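Local coordinates for protein copper chaperone PCu(A)C (Methylosinus trichosporium OB3b, PDB 6P1F) that probably acts as a copper chaperone, its PCu(A)C domain, the part described here, binding copper through a histidine brace, at residues A[42-46]-A[47-51]. Sequence-based numbering, arbitrary orientation.
Sequences IGVKS and ADFRS
Ser46 and Phe49 meet in a local contact round the tight connection that carries the chain from strand 39-45 into strand 49-55, and they illustrate how one serine can organise such a corner. With its hydroxyl anti to the backbone N (chi1 178°), Ser46 places OG beside its own carbonyl carbon, facing the following residues, where it accepts a nearly straight hydrogen bond from Asp48 N (2.9 Å, 161°). This side-chain-to-backbone link two residues on is the pairing of an ST turn. The same OG donates to a water at 2.5 Å, which in turn donates to Asp48 OD2, so the hydroxyl grips Asp48 in two ways, accepting from its backbone N and reaching its carboxylate through solvent. Ser46 CB meanwhile lies over one face of the Phe49 ring, 3.8 Å from its centroid, as a CH-pi contact offset toward the rim. At the ring edge, Val44 CG1 meets Phe49 CZ at 3.9 Å. With an alanine here instead of Phe49, Ser46 CB and Val44 CG1 lose the ring they share, which would probably open a gap beside Leu86 and Ile89, which the ring also touches. On the backbone side a second water sits between the two limbs of the bend, 2.8 Å from Val44 O and within reach of Phe49 O. Beyond it the backbones part: Gly43 and Lys45 pair with Val104 and Thr102, Asp48 and Arg50 with Ser90 and Asp88. An ST turn at a corner between strands with different partners is consistent with the cupredoxin-like beta-sandwich of PCu(A)C domains.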
ATOM      1  N   ILE A  42      -6.092  -7.599   4.323  1.00 16.76           N
ATOM      2  CA  ILE A  42      -7.093  -7.179   5.313  1.00 18.89           C
ATOM      3  C   ILE A  42      -6.621  -6.173   6.366  1.00 26.09           C
ATOM      4  O   ILE A  42      -7.416  -5.673   7.149  1.00 24.12           O
ATOM      5  CB  ILE A  42      -7.664  -8.388   6.064  1.00 20.09           C
ATOM      6  CG1 ILE A  42      -6.580  -9.117   6.852  1.00 23.17           C
ATOM      7  CG2 ILE A  42      -8.339  -9.345   5.106  1.00 22.87           C
ATOM      8  CD1 ILE A  42      -7.142 -10.189   7.758  1.00 25.25           C
ATOM      9  N   GLY A  43      -5.337  -5.870   6.402  1.00 21.35           N
ATOM     10  CA  GLY A  43      -4.857  -4.933   7.397  1.00 25.72           C
ATOM     11  C   GLY A  43      -3.541  -4.329   7.001  1.00 23.51           C
ATOM     12  O   GLY A  43      -2.751  -4.957   6.276  1.00 20.55           O
ATOM     13  N   VAL A  44      -3.306  -3.105   7.477  1.00 18.49           N
ATOM     14  CA  VAL A  44      -2.008  -2.459   7.326  1.00 21.07           C
ATOM     15  C   VAL A  44      -1.674  -1.885   8.681  1.00 25.38           C
ATOM     16  O   VAL A  44      -2.336  -0.965   9.144  1.00 28.67           O
ATOM     17  CB  VAL A  44      -2.022  -1.365   6.280  1.00 25.97           C
ATOM     18  CG1 VAL A  44      -0.683  -0.661   6.231  1.00 23.42           C
ATOM     19  CG2 VAL A  44      -2.401  -1.940   4.910  1.00 24.69           C
ATOM     20  N   LYS A  45      -0.659  -2.438   9.330  1.00 18.75           N
ATOM     21  CA  LYS A  45      -0.383  -2.057  10.707  1.00 17.91           C
ATOM     22  C   LYS A  45       0.786  -1.094  10.734  1.00 17.73           C
ATOM     23  O   LYS A  45       1.828  -1.366  10.188  1.00 20.81           O
ATOM     24  CB  LYS A  45      -0.082  -3.285  11.567  1.00 21.57           C
ATOM     25  CG  LYS A  45      -1.251  -4.276  11.631  1.00 26.34           C
ATOM     26  CD  LYS A  45      -0.967  -5.407  12.610  1.00 33.28           C
ATOM     27  CE  LYS A  45       0.323  -6.159  12.267  1.00 36.29           C
ATOM     28  NZ  LYS A  45       0.528  -7.347  13.154  1.00 41.00           N
ATOM     29  N   SER A  46       0.580   0.054  11.366  1.00 18.14           N
ATOM     30  CA  SER A  46       1.645   1.013  11.501  1.00 17.32           C
ATOM     31  C   SER A  46       1.355   1.958  12.640  1.00 22.88           C
ATOM     32  O   SER A  46       0.201   2.311  12.876  1.00 24.14           O
ATOM     33  CB  SER A  46       1.807   1.830  10.230  1.00 25.35           C
ATOM     34  OG  SER A  46       2.825   2.801  10.410  1.00 29.79           O
ATOM     35  N   ALA A  47       2.419   2.391  13.314  1.00 27.05           N
ATOM     36  CA  ALA A  47       2.278   3.376  14.368  1.00 35.55           C
ATOM     37  C   ALA A  47       2.291   4.781  13.762  1.00 33.67           C
ATOM     38  O   ALA A  47       2.109   5.765  14.477  1.00 45.57           O
ATOM     39  CB  ALA A  47       3.395   3.218  15.400  1.00 39.04           C
ATOM     40  N   ASP A  48       2.512   4.868  12.451  1.00 25.49           N
ATOM     41  CA  ASP A  48       2.638   6.154  11.773  1.00 26.41           C
ATOM     42  C   ASP A  48       1.282   6.758  11.443  1.00 24.92           C
ATOM     43  O   ASP A  48       1.183   7.965  11.293  1.00 21.76           O
ATOM     44  CB  ASP A  48       3.449   6.040  10.466  1.00 28.92           C
ATOM     45  CG  ASP A  48       4.930   5.747  10.697  1.00 40.41           C
ATOM     46  OD1 ASP A  48       5.384   5.807  11.853  1.00 33.70           O
ATOM     47  OD2 ASP A  48       5.644   5.474   9.707  1.00 33.75           O
ATOM     48  N   PHE A  49       0.249   5.927  11.310  1.00 20.97           N
ATOM     49  CA  PHE A  49      -1.049   6.425  10.838  1.00 18.29           C
ATOM     50  C   PHE A  49      -2.184   5.567  11.349  1.00 18.95           C
ATOM     51  O   PHE A  49      -2.006   4.420  11.781  1.00 20.31           O
ATOM     52  CB  PHE A  49      -1.077   6.511   9.290  1.00 18.98           C
ATOM     53  CG  PHE A  49      -0.591   5.273   8.593  1.00 20.51           C
ATOM     54  CD1 PHE A  49      -1.437   4.212   8.330  1.00 21.21           C
ATOM     55  CD2 PHE A  49       0.741   5.180   8.179  1.00 23.24           C
ATOM     56  CE1 PHE A  49      -0.978   3.053   7.684  1.00 22.63           C
ATOM     57  CE2 PHE A  49       1.202   4.026   7.524  1.00 26.05           C
ATOM     58  CZ  PHE A  49       0.326   2.960   7.300  1.00 22.11           C
ATOM     59  N   ARG A  50      -3.383   6.132  11.352  1.00 15.94           N
ATOM     60  CA  ARG A  50      -4.521   5.432  11.931  1.00 17.69           C
ATOM     61  C   ARG A  50      -5.050   4.324  11.044  1.00 23.92           C
ATOM     62  O   ARG A  50      -5.361   3.228  11.508  1.00 21.53           O
ATOM     63  CB  ARG A  50      -5.661   6.428  12.212  1.00 18.73           C
ATOM     64  CG  ARG A  50      -6.829   5.800  13.018  1.00 24.39           C
ATOM     65  CD  ARG A  50      -8.184   6.541  12.840  1.00 25.34           C
ATOM     66  NE  ARG A  50      -8.135   7.958  13.198  1.00 32.52           N
ATOM     67  CZ  ARG A  50      -8.338   8.443  14.428  1.00 37.84           C
ATOM     68  NH1 ARG A  50      -8.617   7.636  15.446  1.00 24.82           N
ATOM     69  NH2 ARG A  50      -8.263   9.748  14.648  1.00 33.15           N
ATOM     70  N   SER A  51      -5.229   4.610   9.766  1.00 20.36           N
ATOM     71  CA  SER A  51      -5.913   3.639   8.945  1.00 22.45           C
ATOM     72  C   SER A  51      -5.582   3.847   7.499  1.00 19.67           C
ATOM     73  O   SER A  51      -4.848   4.777   7.157  1.00 18.82           O
ATOM     74  CB  SER A  51      -7.426   3.724   9.153  1.00 34.05           C
ATOM     75  OG  SER A  51      -7.884   5.023   8.853  1.00 36.57           O
TER
HETATM   76  O   HOH W   1      -2.356   1.441  10.657  1.00 34.35           O
HETATM   77  O   HOH W   2       4.404   3.420   8.601  1.00 25.34           O